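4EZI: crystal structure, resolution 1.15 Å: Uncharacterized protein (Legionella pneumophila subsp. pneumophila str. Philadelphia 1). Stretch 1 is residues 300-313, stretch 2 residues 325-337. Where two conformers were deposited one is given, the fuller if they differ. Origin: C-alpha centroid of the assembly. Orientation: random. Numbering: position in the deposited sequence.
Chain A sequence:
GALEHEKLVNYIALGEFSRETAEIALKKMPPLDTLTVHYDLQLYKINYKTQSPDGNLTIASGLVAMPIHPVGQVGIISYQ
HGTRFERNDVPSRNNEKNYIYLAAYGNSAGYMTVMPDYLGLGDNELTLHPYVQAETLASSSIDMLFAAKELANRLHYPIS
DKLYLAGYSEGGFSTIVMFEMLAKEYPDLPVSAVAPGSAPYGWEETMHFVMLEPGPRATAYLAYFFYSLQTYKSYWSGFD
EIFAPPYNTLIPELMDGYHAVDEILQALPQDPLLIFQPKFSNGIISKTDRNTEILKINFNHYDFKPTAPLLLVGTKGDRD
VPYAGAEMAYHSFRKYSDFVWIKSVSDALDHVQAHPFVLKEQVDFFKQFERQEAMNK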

# COMPACT_ATOMS: atom_id res chain seq x y z
N ASN A 300 -4.28 1.80 -14.41
CA ASN A 300 -3.02 1.96 -15.17
C ASN A 300 -2.31 3.26 -14.84
O ASN A 300 -2.72 4.33 -15.27
CB ASN A 300 -3.28 1.84 -16.67
CG ASN A 300 -3.73 0.44 -17.08
OD1 ASN A 300 -3.59 -0.51 -16.31
ND2 ASN A 300 -4.25 0.32 -18.31
N HIS A 301 -1.26 3.14 -14.04
CA HIS A 301 -0.49 4.27 -13.55
C HIS A 301 1.00 3.98 -13.65
O HIS A 301 1.72 4.00 -12.67
CB HIS A 301 -0.91 4.61 -12.12
CG HIS A 301 -2.34 5.04 -12.02
ND1 HIS A 301 -2.73 6.35 -12.16
CD2 HIS A 301 -3.47 4.33 -11.81
CE1 HIS A 301 -4.04 6.43 -12.05
NE2 HIS A 301 -4.52 5.21 -11.87
N TYR A 302 1.45 3.72 -14.86
CA TYR A 302 2.85 3.43 -15.08
C TYR A 302 3.39 4.22 -16.26
O TYR A 302 4.41 3.84 -16.82
CB TYR A 302 3.07 1.93 -15.25
CG TYR A 302 2.17 1.29 -16.27
CD1 TYR A 302 2.51 1.31 -17.60
CD2 TYR A 302 0.96 0.68 -15.91
CE1 TYR A 302 1.68 0.76 -18.58
CE2 TYR A 302 0.12 0.12 -16.89
CZ TYR A 302 0.49 0.17 -18.21
OH TYR A 302 -0.32 -0.37 -19.20
N ASP A 303 2.73 5.33 -16.58
CA ASP A 303 3.11 6.16 -17.73
C ASP A 303 3.11 7.63 -17.38
O ASP A 303 2.46 8.45 -18.03
CB ASP A 303 2.16 5.88 -18.89
CG ASP A 303 2.65 6.47 -20.21
OD1 ASP A 303 3.89 6.60 -20.41
OD2 ASP A 303 1.79 6.78 -21.07
N PHE A 304 3.86 7.98 -16.35
CA PHE A 304 4.10 9.36 -15.95
C PHE A 304 5.58 9.52 -15.68
O PHE A 304 6.30 8.55 -15.45
CB PHE A 304 3.27 9.76 -14.73
CG PHE A 304 3.60 8.99 -13.47
CD1 PHE A 304 2.96 7.80 -13.19
CD2 PHE A 304 4.54 9.48 -12.56
CE1 PHE A 304 3.25 7.10 -12.02
CE2 PHE A 304 4.83 8.78 -11.40
CZ PHE A 304 4.18 7.60 -11.12
N LYS A 305 6.05 10.76 -15.76
CA LYS A 305 7.44 11.06 -15.51
C LYS A 305 7.74 11.01 -14.01
O LYS A 305 7.17 11.79 -13.24
CB LYS A 305 7.79 12.45 -16.05
CG LYS A 305 9.27 12.82 -15.87
CD LYS A 305 9.58 14.20 -16.43
CE LYS A 305 11.05 14.54 -16.27
NZ LYS A 305 11.31 16.01 -16.47
N PRO A 306 8.65 10.11 -13.60
CA PRO A 306 9.01 10.09 -12.18
C PRO A 306 9.84 11.32 -11.84
O PRO A 306 10.67 11.77 -12.64
CB PRO A 306 9.87 8.85 -12.04
CG PRO A 306 9.64 8.05 -13.24
CD PRO A 306 9.26 8.99 -14.33
N THR A 307 9.59 11.87 -10.66
CA THR A 307 10.29 13.06 -10.17
C THR A 307 11.25 12.71 -9.01
O THR A 307 11.69 13.58 -8.26
CB THR A 307 9.28 14.11 -9.72
OG1 THR A 307 8.41 13.51 -8.74
CG2 THR A 307 8.47 14.66 -10.92
N ALA A 308 11.58 11.42 -8.90
CA ALA A 308 12.52 10.90 -7.92
C ALA A 308 13.02 9.56 -8.41
O ALA A 308 12.34 8.89 -9.19
CB ALA A 308 11.84 10.72 -6.57
N PRO A 309 14.20 9.14 -7.93
CA PRO A 309 14.65 7.77 -8.18
C PRO A 309 13.58 6.76 -7.81
O PRO A 309 12.94 6.89 -6.75
CB PRO A 309 15.88 7.65 -7.27
CG PRO A 309 16.37 9.04 -7.12
CD PRO A 309 15.17 9.93 -7.15
N LEU A 310 13.44 5.75 -8.66
CA LEU A 310 12.34 4.80 -8.59
C LEU A 310 12.86 3.37 -8.74
O LEU A 310 13.51 3.05 -9.74
CB LEU A 310 11.32 5.11 -9.68
CG LEU A 310 10.14 4.16 -9.85
CD1 LEU A 310 9.26 4.17 -8.60
CD2 LEU A 310 9.34 4.55 -11.09
N LEU A 311 12.51 2.54 -7.76
CA LEU A 311 12.87 1.13 -7.76
C LEU A 311 11.61 0.28 -7.74
O LEU A 311 10.87 0.35 -6.79
CB LEU A 311 13.72 0.77 -6.53
CG LEU A 311 14.02 -0.71 -6.34
CD1 LEU A 311 14.85 -1.27 -7.46
CD2 LEU A 311 14.67 -1.02 -4.99
N LEU A 312 11.38 -0.53 -8.77
CA LEU A 312 10.27 -1.47 -8.78
C LEU A 312 10.84 -2.80 -8.31
O LEU A 312 11.62 -3.43 -9.04
CB LEU A 312 9.67 -1.61 -10.19
CG LEU A 312 9.36 -0.31 -10.94
CD1 LEU A 312 8.65 -0.67 -12.26
CD2 LEU A 312 8.54 0.68 -10.07
N VAL A 313 10.52 -3.21 -7.09
CA VAL A 313 11.14 -4.39 -6.49
C VAL A 313 10.08 -5.43 -6.11
O VAL A 313 9.09 -5.12 -5.45
CB VAL A 313 12.07 -3.99 -5.32
CG1 VAL A 313 11.37 -3.06 -4.30
CG2 VAL A 313 12.65 -5.23 -4.66
N GLY A 325 4.00 -7.60 -15.27
CA GLY A 325 3.50 -6.24 -15.13
C GLY A 325 4.59 -5.27 -14.66
O GLY A 325 4.70 -4.16 -15.15
N ALA A 326 5.42 -5.72 -13.73
CA ALA A 326 6.54 -4.89 -13.25
C ALA A 326 7.52 -4.61 -14.40
O ALA A 326 8.01 -3.48 -14.55
CB ALA A 326 7.25 -5.56 -12.09
N GLU A 327 7.78 -5.62 -15.22
CA GLU A 327 8.69 -5.45 -16.35
C GLU A 327 8.14 -4.44 -17.35
O GLU A 327 8.85 -3.54 -17.83
CB GLU A 327 8.97 -6.80 -17.01
CG GLU A 327 9.79 -7.71 -16.12
CD GLU A 327 9.94 -9.13 -16.62
OE1 GLU A 327 8.95 -9.67 -17.17
OE2 GLU A 327 11.02 -9.72 -16.39
N MSE A 328 6.85 -4.54 -17.63
CA MSE A 328 6.15 -3.59 -18.50
C MSE A 328 6.23 -2.17 -17.94
O MSE A 328 6.55 -1.21 -18.65
CB MSE A 328 4.69 -4.01 -18.64
CG MSE A 328 3.80 -3.00 -19.31
SE MSE A 328 1.96 -3.53 -19.10
CE MSE A 328 1.76 -3.08 -17.21
N ALA A 329 5.96 -2.01 -16.64
CA ALA A 329 6.00 -0.70 -16.00
C ALA A 329 7.42 -0.12 -16.05
O ALA A 329 7.60 1.07 -16.30
CB ALA A 329 5.52 -0.79 -14.56
N TYR A 330 8.41 -0.97 -15.80
CA TYR A 330 9.82 -0.55 -15.85
C TYR A 330 10.15 0.09 -17.21
O TYR A 330 10.66 1.22 -17.28
CB TYR A 330 10.72 -1.73 -15.61
CG TYR A 330 12.18 -1.45 -15.92
CD1 TYR A 330 12.96 -0.69 -15.05
CD2 TYR A 330 12.77 -1.95 -17.07
CE1 TYR A 330 14.31 -0.42 -15.33
CE2 TYR A 330 14.11 -1.68 -17.36
CZ TYR A 330 14.87 -0.91 -16.50
OH TYR A 330 16.21 -0.66 -16.79
N HIS A 331 9.82 -0.60 -18.30
CA HIS A 331 10.13 -0.05 -19.61
C HIS A 331 9.35 1.23 -19.87
O HIS A 331 9.87 2.15 -20.50
CB HIS A 331 9.91 -1.08 -20.71
CG HIS A 331 10.86 -2.22 -20.62
ND1 HIS A 331 12.23 -2.06 -20.75
CD2 HIS A 331 10.66 -3.54 -20.40
CE1 HIS A 331 12.82 -3.23 -20.61
NE2 HIS A 331 11.89 -4.14 -20.39
N SER A 332 8.12 1.30 -19.41
CA SER A 332 7.34 2.51 -19.56
C SER A 332 7.97 3.71 -18.83
O SER A 332 8.11 4.79 -19.41
CB SER A 332 5.89 2.25 -19.12
OG SER A 332 5.08 3.38 -19.31
N PHE A 333 8.35 3.52 -17.58
CA PHE A 333 8.95 4.60 -16.83
C PHE A 333 10.31 5.02 -17.39
O PHE A 333 10.70 6.19 -17.30
CB PHE A 333 9.12 4.21 -15.36
CG PHE A 333 7.84 4.26 -14.55
CD1 PHE A 333 7.15 5.46 -14.41
CD2 PHE A 333 7.36 3.13 -13.90
CE1 PHE A 333 6.01 5.53 -13.63
CE2 PHE A 333 6.21 3.22 -13.10
CZ PHE A 333 5.54 4.42 -12.97
N ARG A 334 11.06 4.06 -17.92
CA ARG A 334 12.36 4.35 -18.53
C ARG A 334 12.28 5.28 -19.73
O ARG A 334 13.30 5.88 -20.08
CB ARG A 334 13.08 3.05 -18.91
CG ARG A 334 13.59 2.26 -17.73
CD ARG A 334 14.86 2.82 -17.13
NE ARG A 334 15.99 2.63 -18.03
CZ ARG A 334 17.25 2.86 -17.70
NH1 ARG A 334 17.57 3.28 -16.48
NH2 ARG A 334 18.21 2.67 -18.59
N LYS A 335 11.10 5.43 -20.35
CA LYS A 335 10.94 6.43 -21.42
C LYS A 335 11.21 7.85 -20.90
O LYS A 335 11.56 8.73 -21.68
CB LYS A 335 9.53 6.42 -22.01
CG LYS A 335 9.08 5.16 -22.69
CD LYS A 335 7.77 5.37 -23.48
CE LYS A 335 6.64 6.09 -22.71
NZ LYS A 335 6.17 5.37 -21.49
N TYR A 336 11.02 8.07 -19.60
CA TYR A 336 11.00 9.40 -19.00
C TYR A 336 12.23 9.71 -18.16
O TYR A 336 12.54 10.88 -17.94
CB TYR A 336 9.78 9.55 -18.10
CG TYR A 336 8.48 9.40 -18.81
CD1 TYR A 336 8.02 10.37 -19.68
CD2 TYR A 336 7.70 8.26 -18.64
CE1 TYR A 336 6.82 10.22 -20.35
CE2 TYR A 336 6.51 8.10 -19.29
CZ TYR A 336 6.06 9.09 -20.14
OH TYR A 336 4.88 8.95 -20.81
N SER A 337 12.90 8.68 -17.66
CA SER A 337 14.01 8.86 -16.73
C SER A 337 14.96 7.68 -16.73
O SER A 337 14.53 6.51 -16.83
CB SER A 337 13.48 9.10 -15.30
OG SER A 337 14.55 9.19 -14.36
O HOH W 1 13.22 8.41 -11.75

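How do the two backbones lie against each other? Stretch 1 begins as a loop and becomes a strand at L310-V313, while stretch 2 opens inside a helix that begins earlier in the chain, and its last residues are loop. Strand and helix run nearly antiparallel, at 164° between their directions, and their axes come within 9.3 Å. That spacing leaves room for a layer of side chains. The CA atoms of L312 and A326 are 6.8 Å apart, and the loop comes closer: the CA atoms of Y302 and A329 are 5.3 Å apart, as are those of K305 and Y336. Strand residue L312 lies nearest A326, whereas the loop before the strand follows stretch 2 in the same sense, from Y302 beside A329 to P306 near S337.

What fills the space between strand, loop and helix? F333 has the largest area covered by the other stretch, and its ring lies at the centre of several contacts. L310 CD2 sits over one face, 3.8 Å from the F333 ring centroid in a CH-pi contact, while the backbone of Y302 covers the opposite face. The edge of F333 points at the face of F304, with planes at 85° and ring centroids 5.1 Å apart, so the slightly positive ring hydrogens meet the electron-rich pi cloud. L312 extends this apolar layer along the helix: its CD1 lies 3.9 Å from A329 CB and 4.1 Å from Y330 CB.

How is Y302 held against the helix? Its side chain packs on A329, with Y302 CB 3.7 Å from A329 CB, and the methyl CE of selenomethionine M328 lies over one face of the Y302 ring, 3.8 Å from its centroid. The main chain is secured as well: S332 OG donates a hydrogen bond to Y302 O at 2.6 Å. S332, whose CA-to-CB bond points toward stretch 1, supplies the donor for this loop carbonyl.

Where does charge enter the contact? At D303, which is exposed, D303 OD1 accepts a hydrogen bond from Y336 OH at 2.6 Å and another from K335 NZ at 2.8 Å, the latter also a salt bridge. K335 NZ donates to S332 O as well, at 2.9 Å, so the ammonium group links the carboxylate to the helix backbone. The Y336 ring meanwhile lies with one face against the F304-K305 backbone, and Y336 CB packs 3.8 Å from P306 CD. Farther along, a water donates to A308 O at 2.7 Å and accepts from S337 OG at 3.0 Å, bridging the stretches.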